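Local coordinates for protein probable aromatic acid decarboxylase (PDB 1SBZ) that binds FMN and probably prenylates it with dimethylallyl phosphate, making the prenyl-FMN cofactor for a phenolic acid decarboxylase, at residues 1-9 with 28-39; 62-73 with 99-109. One frame throughout, in Å; residues are numbered along the deposited sequence.

Contact 1: 1-9 with 28-39. With FMN (flavin mononucleotide), chain H.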
loop_
_atom_site.group_PDB
_atom_site.type_symbol
_atom_site.label_atom_id
_atom_site.label_comp_id
_atom_site.label_asym_id
_atom_site.label_seq_id
_atom_site.Cartn_x
_atom_site.Cartn_y
_atom_site.Cartn_z
HETATM N N MSE D 1 19.258 31.038 -19.114
HETATM C CA MSE D 1 19.158 29.917 -18.130
HETATM C C MSE D 1 19.577 30.347 -16.726
HETATM O O MSE D 1 20.717 30.771 -16.511
HETATM C CB MSE D 1 19.975 28.703 -18.601
HETATM C CG MSE D 1 20.279 27.665 -17.517
HETATM SE SE MSE D 1 20.410 25.815 -18.139
HETATM C CE MSE D 1 20.769 26.136 -20.071
ATOM N N LYS D 2 18.646 30.233 -15.781
ATOM C CA LYS D 2 18.920 30.544 -14.379
ATOM C C LYS D 2 18.893 29.266 -13.551
ATOM O O LYS D 2 17.876 28.579 -13.499
ATOM C CB LYS D 2 17.911 31.547 -13.815
ATOM C CG LYS D 2 17.888 32.909 -14.485
ATOM C CD LYS D 2 16.978 33.841 -13.695
ATOM C CE LYS D 2 16.231 34.815 -14.600
ATOM N NZ LYS D 2 14.905 35.198 -14.005
ATOM N N LEU D 3 20.018 28.952 -12.915
ATOM C CA LEU D 3 20.132 27.746 -12.093
ATOM C C LEU D 3 20.400 28.085 -10.644
ATOM O O LEU D 3 21.235 28.946 -10.343
ATOM C CB LEU D 3 21.253 26.832 -12.600
ATOM C CG LEU D 3 21.116 26.179 -13.973
ATOM C CD1 LEU D 3 22.365 25.345 -14.286
ATOM C CD2 LEU D 3 19.865 25.318 -14.029
ATOM N N ILE D 4 19.681 27.407 -9.754
ATOM C CA ILE D 4 19.978 27.461 -8.337
ATOM C C ILE D 4 20.932 26.318 -7.981
ATOM O O ILE D 4 20.746 25.174 -8.409
ATOM C CB ILE D 4 18.690 27.381 -7.484
ATOM C CG1 ILE D 4 17.677 28.447 -7.921
ATOM C CG2 ILE D 4 19.022 27.521 -5.999
ATOM C CD1 ILE D 4 16.267 28.231 -7.376
ATOM N N VAL D 5 21.954 26.650 -7.200
ATOM C CA VAL D 5 22.944 25.689 -6.740
ATOM C C VAL D 5 22.932 25.721 -5.220
ATOM O O VAL D 5 23.342 26.706 -4.601
ATOM C CB VAL D 5 24.360 25.993 -7.310
ATOM C CG1 VAL D 5 25.397 25.012 -6.772
ATOM C CG2 VAL D 5 24.355 25.952 -8.840
ATOM N N GLY D 6 22.408 24.658 -4.621
ATOM C CA GLY D 6 22.441 24.514 -3.175
ATOM C C GLY D 6 23.662 23.691 -2.818
ATOM O O GLY D 6 23.992 22.738 -3.517
HETATM N N MSE D 7 24.353 24.069 -1.751
HETATM C CA MSE D 7 25.437 23.243 -1.238
HETATM C C MSE D 7 25.154 22.899 0.193
HETATM O O MSE D 7 24.614 23.703 0.948
HETATM C CB MSE D 7 26.797 23.920 -1.378
HETATM C CG MSE D 7 27.295 24.006 -2.808
HETATM SE SE MSE D 7 29.168 24.553 -2.901
HETATM C CE MSE D 7 30.030 23.064 -1.969
ATOM N N THR D 8 25.572 21.705 0.572
ATOM C CA THR D 8 25.123 21.100 1.800
ATOM C C THR D 8 26.272 20.334 2.481
ATOM O O THR D 8 27.242 19.971 1.824
ATOM C CB THR D 8 23.901 20.241 1.414
ATOM O OG1 THR D 8 22.699 20.947 1.764
ATOM C CG2 THR D 8 23.832 18.995 2.148
ATOM N N GLY D 9 26.158 20.102 3.788
ATOM C CA GLY D 9 27.266 19.597 4.604
ATOM C C GLY D 9 27.565 18.108 4.529
ATOM O O GLY D 9 27.872 17.485 5.538
ATOM N N ASN D 28 25.902 32.300 -20.648
ATOM C CA ASN D 28 24.445 32.197 -20.768
ATOM C C ASN D 28 23.748 31.735 -19.481
ATOM O O ASN D 28 22.516 31.665 -19.428
ATOM C CB ASN D 28 24.090 31.234 -21.909
ATOM C CG ASN D 28 24.896 29.938 -21.854
ATOM O OD1 ASN D 28 26.102 29.955 -21.582
ATOM N ND2 ASN D 28 24.233 28.808 -22.119
ATOM N N VAL D 29 24.541 31.427 -18.454
ATOM C CA VAL D 29 24.034 30.821 -17.223
ATOM C C VAL D 29 24.228 31.725 -16.002
ATOM O O VAL D 29 25.348 32.084 -15.644
ATOM C CB VAL D 29 24.662 29.418 -16.980
ATOM C CG1 VAL D 29 24.182 28.819 -15.664
ATOM C CG2 VAL D 29 24.337 28.485 -18.134
ATOM N N GLU D 30 23.110 32.089 -15.384
ATOM C CA GLU D 30 23.096 32.855 -14.149
ATOM C C GLU D 30 22.918 31.894 -12.974
ATOM O O GLU D 30 21.979 31.097 -12.954
ATOM C CB GLU D 30 21.960 33.874 -14.198
ATOM C CG GLU D 30 21.772 34.704 -12.940
ATOM C CD GLU D 30 20.597 35.647 -13.068
ATOM O OE1 GLU D 30 20.582 36.444 -14.027
ATOM O OE2 GLU D 30 19.681 35.588 -12.219
ATOM N N THR D 31 23.826 31.961 -12.005
ATOM C CA THR D 31 23.814 31.015 -10.894
ATOM C C THR D 31 23.400 31.681 -9.596
ATOM O O THR D 31 23.880 32.763 -9.260
ATOM C CB THR D 31 25.182 30.307 -10.736
ATOM O OG1 THR D 31 26.218 31.285 -10.606
ATOM C CG2 THR D 31 25.556 29.565 -12.013
ATOM N N HIS D 32 22.487 31.033 -8.881
ATOM C CA HIS D 32 22.084 31.476 -7.558
ATOM C C HIS D 32 22.498 30.421 -6.539
ATOM O O HIS D 32 21.944 29.318 -6.503
ATOM C CB HIS D 32 20.578 31.733 -7.507
ATOM C CG HIS D 32 20.120 32.839 -8.407
ATOM N ND1 HIS D 32 19.691 34.059 -7.928
ATOM C CD2 HIS D 32 20.028 32.910 -9.756
ATOM C CE1 HIS D 32 19.355 34.833 -8.944
ATOM N NE2 HIS D 32 19.550 34.162 -10.064
ATOM N N LEU D 33 23.490 30.761 -5.725
ATOM C CA LEU D 33 24.063 29.825 -4.764
ATOM C C LEU D 33 23.453 29.983 -3.380
ATOM O O LEU D 33 23.211 31.100 -2.922
ATOM C CB LEU D 33 25.588 30.004 -4.692
ATOM C CG LEU D 33 26.388 29.305 -3.582
ATOM C CD1 LEU D 33 26.302 27.784 -3.704
ATOM C CD2 LEU D 33 27.834 29.761 -3.614
ATOM N N VAL D 34 23.183 28.854 -2.727
ATOM C CA VAL D 34 22.836 28.845 -1.306
ATOM C C VAL D 34 23.704 27.811 -0.597
ATOM O O VAL D 34 23.555 26.609 -0.825
ATOM C CB VAL D 34 21.339 28.526 -1.056
ATOM C CG1 VAL D 34 20.957 28.870 0.371
ATOM C CG2 VAL D 34 20.452 29.283 -2.008
HETATM N N MSE D 35 24.622 28.281 0.243
HETATM C CA MSE D 35 25.460 27.389 1.047
HETATM C C MSE D 35 24.877 27.269 2.452
HETATM O O MSE D 35 24.637 28.280 3.111
HETATM C CB MSE D 35 26.898 27.911 1.146
HETATM C CG MSE D 35 27.681 27.922 -0.146
HETATM SE SE MSE D 35 29.428 28.806 0.081
HETATM C CE MSE D 35 28.770 30.633 0.371
ATOM N N SER D 36 24.647 26.036 2.905
ATOM C CA SER D 36 24.182 25.798 4.270
ATOM C C SER D 36 25.313 26.094 5.250
ATOM O O SER D 36 26.462 26.203 4.841
ATOM C CB SER D 36 23.730 24.348 4.434
ATOM O OG SER D 36 24.840 23.471 4.424
ATOM N N LYS D 37 24.988 26.215 6.536
ATOM C CA LYS D 37 26.004 26.392 7.570
ATOM C C LYS D 37 27.060 25.281 7.491
ATOM O O LYS D 37 28.264 25.549 7.518
ATOM C CB LYS D 37 25.355 26.439 8.958
ATOM C CG LYS D 37 26.305 26.804 10.105
ATOM C CD LYS D 37 26.705 25.575 10.922
ATOM C CE LYS D 37 27.770 25.906 11.982
ATOM N NZ LYS D 37 27.421 27.112 12.815
ATOM N N TRP D 38 26.612 24.038 7.363
ATOM C CA TRP D 38 27.556 22.922 7.355
ATOM C C TRP D 38 28.354 22.773 6.059
ATOM O O TRP D 38 29.462 22.244 6.079
ATOM C CB TRP D 38 26.889 21.622 7.824
ATOM C CG TRP D 38 26.640 21.671 9.298
ATOM C CD1 TRP D 38 25.444 21.890 9.927
ATOM C CD2 TRP D 38 27.622 21.563 10.338
ATOM N NE1 TRP D 38 25.616 21.897 11.291
ATOM C CE2 TRP D 38 26.945 21.708 11.573
ATOM C CE3 TRP D 38 29.010 21.346 10.355
ATOM C CZ2 TRP D 38 27.606 21.636 12.811
ATOM C CZ3 TRP D 38 29.667 21.281 11.590
ATOM C CH2 TRP D 38 28.959 21.421 12.799
ATOM N N ALA D 39 27.806 23.268 4.949
ATOM C CA ALA D 39 28.541 23.305 3.683
ATOM C C ALA D 39 29.764 24.207 3.800
ATOM O O ALA D 39 30.840 23.866 3.312
ATOM C CB ALA D 39 27.651 23.768 2.558
HETATM N N1 FMN H . 25.950 13.953 6.253
HETATM C C2 FMN H . 25.528 13.129 5.235
HETATM O O2 FMN H . 24.326 12.918 5.129
HETATM N N3 FMN H . 26.444 12.562 4.371
HETATM C C4 FMN H . 27.798 12.832 4.527
HETATM O O4 FMN H . 28.569 12.535 3.609
HETATM C C4A FMN H . 28.225 13.677 5.568
HETATM N N5 FMN H . 29.565 13.975 5.757
HETATM C C5A FMN H . 29.961 14.819 6.790
HETATM C C6 FMN H . 31.313 15.121 6.974
HETATM C C7 FMN H . 31.720 15.975 8.011
HETATM C C7M FMN H . 33.106 16.564 7.944
HETATM C C8 FMN H . 30.762 16.527 8.870
HETATM C C8M FMN H . 31.109 17.641 9.827
HETATM C C9 FMN H . 29.418 16.222 8.682
HETATM C C9A FMN H . 29.010 15.374 7.645
HETATM N N10 FMN H . 27.662 15.073 7.467
HETATM C C10 FMN H . 27.282 14.231 6.435
HETATM C "C1'" FMN H . 26.666 15.439 8.535
HETATM C "C2'" FMN H . 25.890 16.682 8.109
HETATM O "O2'" FMN H . 26.798 17.733 7.850
HETATM C "C3'" FMN H . 24.836 17.092 9.143
HETATM O "O3'" FMN H . 23.770 16.153 9.129
HETATM C "C4'" FMN H . 24.295 18.513 8.938
HETATM O "O4'" FMN H . 23.223 18.778 9.823
HETATM C "C5'" FMN H . 23.803 18.762 7.517
HETATM O "O5'" FMN H . 23.116 20.001 7.457
HETATM P P FMN H . 22.881 20.681 6.015
HETATM O O1P FMN H . 24.228 21.165 5.519
HETATM O O2P FMN H . 21.914 21.810 6.212
HETATM O O3P FMN H . 22.307 19.647 5.065
#
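The imidazole of H32 meets L3 O at its edge, near the ring plane, while CD of K2 approaches it obliquely. F60 stacks on this ring, F76 also meets it, and ND1 is hydrogen-bonded to H62 NE2. NE2 of H32 donates to E30 OE2 at 2.6 Å; OE2 receives it on its anti lone pair, somewhat out of the imidazole plane. With CG anti to N (chi1 177°) and the chain extended beyond it, E30 carries its carboxylate to the ring. K2 runs alongside E30, its CD 3.5 Å from E30 OE2, but its NZ bonds to R77 O. At the other end, K37 CD lies over one face of the W38 indole, toward its rim, and C4' of FMN comes to that ring obliquely.

Between these ends strands 2-7 and 30-35 run parallel, 20° apart, with E30, H32, V34 and S36 giving N-H bonds to M1, L3, V5 and M7, and E30, H32 and V34 accepting from L3, V5 and M7. L33 CD1 lies 4.0 Å from CG of M7, a selenomethionine.

Past the strands, S36 OG accepts A39 N at 3.0 Å, capping helix 37-46, and donates to FMN O1P at 2.6 Å. G9 N reaches O1P at 2.8 Å, and G9 O takes the O2' hydroxyl. One phosphate oxygen is thus gripped by both chain segments, beside a helix start whose dipole would probably favour its negative charge.

Contact 2: 62-73 with 99-109; sequences HNPADQAATISS and ADGLVGRAADV. With FMN (flavin mononucleotide), chain E.
The loop after strand 60-62 folds over the start of helix 102-112 here, beside an FMN held between subunits. G101 is the N-cap, and in the first turn L102 N donates to P64 O at 2.6 Å, almost straight at the hydrogen (176°) although it meets the oxygen from above the carbonyl plane. A water also donates to P64 O and accepts from V103 N. The loop is shaped by type I turns at N63-D66 and D66-A69, with N63 and D66 each making an Asx turn.

L102 packs against the inner side of this loop. With CG anti to N (chi1 -175°), its CD2 reaches H62 CB at 3.5 Å and A69 CB at 3.8 Å, while CD1 lies 4.0 Å from S72 CB. I71 crosses L102 at about a right angle, and I71 CD1 also touches A106 CB. A second water donates to both I71 O and A106 O.

One turn further on, the R105 guanidinium is sandwiched: V109 CG2 sits 3.3 Å above the centre of one face, and FMN C1' lies over the opposite face, toward the rim. S72 OG comes in plane at the edge, where NE bonds to it weakly; the S72 hydroxyl in turn donates to Q67 O at 2.7 Å. NE and NH2 both make weak bonds to S72 O. S72 thus holds the guanidinium by weak bonds only, which act together with the salt bridge from NH1 to E123 of a neighbouring subunit.

Behind the interface, I71 and L102 rest on V34 of strand 30-35, V103 and A106 on M81 of strand 80-86, and A107 on I94 of helix 88-96.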
loop_
_atom_site.group_PDB
_atom_site.type_symbol
_atom_site.label_atom_id
_atom_site.label_comp_id
_atom_site.label_asym_id
_atom_site.label_seq_id
_atom_site.Cartn_x
_atom_site.Cartn_y
_atom_site.Cartn_z
ATOM N N HIS D 62 22.745 33.637 -1.701
ATOM C CA HIS D 62 21.688 33.950 -0.750
ATOM C C HIS D 62 21.948 33.298 0.604
ATOM O O HIS D 62 22.580 32.243 0.681
ATOM C CB HIS D 62 20.336 33.506 -1.307
ATOM C CG HIS D 62 20.063 33.995 -2.694
ATOM N ND1 HIS D 62 19.384 35.166 -2.951
ATOM C CD2 HIS D 62 20.387 33.476 -3.902
ATOM C CE1 HIS D 62 19.299 35.346 -4.256
ATOM N NE2 HIS D 62 19.898 34.335 -4.857
ATOM N N ASN D 63 21.455 33.931 1.666
ATOM C CA ASN D 63 21.573 33.390 3.022
ATOM C C ASN D 63 20.619 32.209 3.244
ATOM O O ASN D 63 19.431 32.307 2.913
ATOM C CB ASN D 63 21.314 34.497 4.057
ATOM C CG ASN D 63 21.735 34.097 5.462
ATOM O OD1 ASN D 63 21.011 33.389 6.174
ATOM N ND2 ASN D 63 22.912 34.559 5.872
ATOM N N PRO D 64 21.126 31.101 3.797
ATOM C CA PRO D 64 20.318 29.892 3.999
ATOM C C PRO D 64 19.128 30.033 4.960
ATOM O O PRO D 64 18.267 29.159 4.973
ATOM C CB PRO D 64 21.327 28.883 4.553
ATOM C CG PRO D 64 22.402 29.711 5.144
ATOM C CD PRO D 64 22.517 30.904 4.253
ATOM N N ALA D 65 19.089 31.102 5.759
ATOM C CA ALA D 65 17.941 31.375 6.628
ATOM C C ALA D 65 16.978 32.376 5.989
ATOM O O ALA D 65 15.901 32.641 6.529
ATOM C CB ALA D 65 18.407 31.871 7.996
ATOM N N ASP D 66 17.359 32.911 4.828
ATOM C CA ASP D 66 16.606 33.992 4.185
ATOM C C ASP D 66 15.426 33.497 3.332
ATOM O O ASP D 66 15.558 33.298 2.112
ATOM C CB ASP D 66 17.554 34.891 3.366
ATOM C CG ASP D 66 16.855 36.117 2.779
ATOM O OD1 ASP D 66 15.717 36.421 3.189
ATOM O OD2 ASP D 66 17.374 36.841 1.902
ATOM N N GLN D 67 14.272 33.332 3.977
ATOM C CA GLN D 67 13.049 32.887 3.288
ATOM C C GLN D 67 12.418 33.986 2.418
ATOM O O GLN D 67 11.398 33.762 1.766
ATOM C CB GLN D 67 12.016 32.324 4.281
ATOM C CG GLN D 67 12.512 31.178 5.195
ATOM C CD GLN D 67 12.857 29.901 4.440
ATOM O OE1 GLN D 67 12.337 28.821 4.757
ATOM N NE2 GLN D 67 13.728 30.015 3.446
ATOM N N ALA D 68 13.036 35.163 2.401
ATOM C CA ALA D 68 12.525 36.287 1.612
ATOM C C ALA D 68 13.387 36.594 0.388
ATOM O O ALA D 68 13.145 37.575 -0.313
ATOM C CB ALA D 68 12.350 37.532 2.498
ATOM N N ALA D 69 14.373 35.740 0.120
ATOM C CA ALA D 69 15.212 35.841 -1.078
ATOM C C ALA D 69 14.391 35.655 -2.354
ATOM O O ALA D 69 13.303 35.073 -2.317
ATOM C CB ALA D 69 16.345 34.815 -1.022
ATOM N N THR D 70 14.911 36.156 -3.477
ATOM C CA THR D 70 14.218 36.047 -4.769
ATOM C C THR D 70 13.787 34.616 -5.096
ATOM O O THR D 70 12.634 34.377 -5.475
ATOM C CB THR D 70 15.081 36.614 -5.918
ATOM O OG1 THR D 70 16.430 36.158 -5.778
ATOM C CG2 THR D 70 15.209 38.132 -5.803
ATOM N N ILE D 71 14.715 33.675 -4.924
ATOM C CA ILE D 71 14.501 32.265 -5.288
ATOM C C ILE D 71 13.520 31.536 -4.360
ATOM O O ILE D 71 13.204 30.364 -4.578
ATOM C CB ILE D 71 15.848 31.506 -5.362
ATOM C CG1 ILE D 71 16.595 31.610 -4.025
ATOM C CG2 ILE D 71 16.685 32.028 -6.519
ATOM C CD1 ILE D 71 17.696 30.597 -3.834
ATOM N N SER D 72 13.048 32.234 -3.329
ATOM C CA SER D 72 12.022 31.708 -2.445
ATOM C C SER D 72 10.639 31.925 -3.057
ATOM O O SER D 72 9.646 31.375 -2.590
ATOM C CB SER D 72 12.112 32.378 -1.080
ATOM O OG SER D 72 11.061 31.956 -0.237
ATOM N N SER D 73 10.590 32.730 -4.110
ATOM C CA SER D 73 9.341 33.039 -4.782
ATOM C C SER D 73 9.206 32.228 -6.058
ATOM O O SER D 73 10.147 32.143 -6.851
ATOM C CB SER D 73 9.265 34.538 -5.096
ATOM O OG SER D 73 8.044 34.853 -5.741
ATOM N N ALA D 99 10.237 22.827 4.779
ATOM C CA ALA D 99 11.026 23.910 4.198
ATOM C C ALA D 99 11.428 24.957 5.246
ATOM O O ALA D 99 10.960 26.109 5.203
ATOM C CB ALA D 99 10.249 24.554 3.044
ATOM N N ASP D 100 12.301 24.544 6.170
ATOM C CA ASP D 100 12.677 25.341 7.346
ATOM C C ASP D 100 13.709 26.437 7.049
ATOM O O ASP D 100 13.752 27.453 7.751
ATOM C CB ASP D 100 13.200 24.422 8.460
ATOM C CG ASP D 100 13.327 25.134 9.813
ATOM O OD1 ASP D 100 12.475 26.002 10.141
ATOM O OD2 ASP D 100 14.246 24.879 10.623
ATOM N N GLY D 101 14.549 26.208 6.041
ATOM C CA GLY D 101 15.524 27.202 5.576
ATOM C C GLY D 101 15.403 27.406 4.075
ATOM O O GLY D 101 14.488 26.866 3.450
ATOM N N LEU D 102 16.332 28.164 3.495
ATOM C CA LEU D 102 16.269 28.510 2.072
ATOM C C LEU D 102 16.639 27.377 1.110
ATOM O O LEU D 102 16.147 27.346 -0.007
ATOM C CB LEU D 102 17.080 29.780 1.743
ATOM C CG LEU D 102 16.957 30.269 0.284
ATOM C CD1 LEU D 102 15.502 30.577 -0.092
ATOM C CD2 LEU D 102 17.842 31.463 0.006
ATOM N N VAL D 103 17.501 26.453 1.518
ATOM C CA VAL D 103 17.800 25.324 0.643
ATOM C C VAL D 103 16.503 24.529 0.451
ATOM O O VAL D 103 16.126 24.205 -0.677
ATOM C CB VAL D 103 18.958 24.437 1.175
ATOM C CG1 VAL D 103 19.118 23.166 0.322
ATOM C CG2 VAL D 103 20.265 25.224 1.204
ATOM N N GLY D 104 15.806 24.283 1.559
ATOM C CA GLY D 104 14.560 23.520 1.570
ATOM C C GLY D 104 13.409 24.228 0.895
ATOM O O GLY D 104 12.654 23.604 0.132
ATOM N N ARG D 105 13.276 25.527 1.172
ATOM C CA ARG D 105 12.249 26.363 0.554
ATOM C C ARG D 105 12.434 26.505 -0.954
ATOM O O ARG D 105 11.487 26.306 -1.711
ATOM C CB ARG D 105 12.172 27.743 1.229
ATOM C CG ARG D 105 11.238 28.746 0.535
ATOM C CD ARG D 105 9.753 28.363 0.524
ATOM N NE ARG D 105 8.948 29.369 -0.185
ATOM C CZ ARG D 105 7.667 29.223 -0.507
ATOM N NH1 ARG D 105 7.010 28.106 -0.207
ATOM N NH2 ARG D 105 7.040 30.191 -1.150
ATOM N N ALA D 106 13.645 26.850 -1.389
ATOM C CA ALA D 106 13.929 26.938 -2.815
ATOM C C ALA D 106 13.633 25.611 -3.514
ATOM O O ALA D 106 13.136 25.607 -4.640
ATOM C CB ALA D 106 15.370 27.367 -3.061
ATOM N N ALA D 107 13.928 24.492 -2.846
ATOM C CA ALA D 107 13.659 23.153 -3.411
ATOM C C ALA D 107 12.161 22.867 -3.496
ATOM O O ALA D 107 11.667 22.379 -4.508
ATOM C CB ALA D 107 14.361 22.061 -2.595
ATOM N N ASP D 108 11.448 23.186 -2.422
ATOM C CA ASP D 108 9.988 23.048 -2.370
ATOM C C ASP D 108 9.300 23.868 -3.470
ATOM O O ASP D 108 8.386 23.376 -4.145
ATOM C CB ASP D 108 9.483 23.456 -0.982
ATOM C CG ASP D 108 8.115 22.891 -0.672
ATOM O OD1 ASP D 108 7.949 21.643 -0.697
ATOM O OD2 ASP D 108 7.150 23.623 -0.384
ATOM N N VAL D 109 9.769 25.104 -3.657
ATOM C CA VAL D 109 9.296 26.010 -4.711
ATOM C C VAL D 109 9.598 25.468 -6.115
ATOM O O VAL D 109 8.720 25.430 -6.976
ATOM C CB VAL D 109 9.885 27.444 -4.523
ATOM C CG1 VAL D 109 9.773 28.275 -5.797
ATOM C CG2 VAL D 109 9.189 28.154 -3.376
HETATM N N1 FMN E . 5.261 29.555 2.342
HETATM C C2 FMN E . 4.125 28.857 1.984
HETATM O O2 FMN E . 4.073 27.655 2.217
HETATM N N3 FMN E . 3.057 29.510 1.382
HETATM C C4 FMN E . 3.132 30.867 1.132
HETATM O O4 FMN E . 2.242 31.421 0.486
HETATM C C4A FMN E . 4.287 31.573 1.493
HETATM N N5 FMN E . 4.371 32.927 1.251
HETATM C C5A FMN E . 5.506 33.639 1.606
HETATM C C6 FMN E . 5.559 35.009 1.346
HETATM C C7 FMN E . 6.677 35.761 1.700
HETATM C C7M FMN E . 6.386 37.189 2.076
HETATM C C8 FMN E . 7.765 35.111 2.303
HETATM C C8M FMN E . 8.887 35.908 2.910
HETATM C C9 FMN E . 7.714 33.741 2.559
HETATM C C9A FMN E . 6.582 32.995 2.212
HETATM N N10 FMN E . 6.512 31.626 2.461
HETATM C C10 FMN E . 5.363 30.915 2.101
HETATM C "C1'" FMN E . 7.746 30.897 2.911
HETATM C "C2'" FMN E . 7.653 30.591 4.402
HETATM O "O2'" FMN E . 7.534 31.799 5.122
HETATM C "C3'" FMN E . 8.856 29.779 4.886
HETATM O "O3'" FMN E . 8.746 28.464 4.388
HETATM C "C4'" FMN E . 9.001 29.734 6.411
HETATM O "O4'" FMN E . 10.062 28.866 6.745
HETATM C "C5'" FMN E . 7.736 29.251 7.112
HETATM O "O5'" FMN E . 8.001 29.065 8.479
HETATM P P FMN E . 6.805 29.033 9.538
HETATM O O1P FMN E . 7.361 28.620 10.873
HETATM O O2P FMN E . 5.728 28.043 9.118
HETATM O O3P FMN E . 6.198 30.417 9.599
HETATM O O HOH W 1 18.722 26.655 3.962
HETATM O O HOH W 2 13.155 27.974 -6.168
#

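In the fold
From the N terminus, strand 2-7 leads through helix 13-24 to strand 30-35, and contact 1 closes this beta-alpha-beta unit in the middle of the sheet. The chain then passes helices 37-46 and 51-55 to edge strand 60-62, where contact 2 opens; it closes after strand 80-86 and helix 88-96. The two therefore follow in series, neither nested nor crossed. They meet where strand 60-62 pairs with 30-35: H62 N lies 2.9 Å from L33 O, and V34 packs on I71. Across subunits they share a ligand, since the FMN against 99-109 is also bonded by G9 and S36 of a neighbouring subunit.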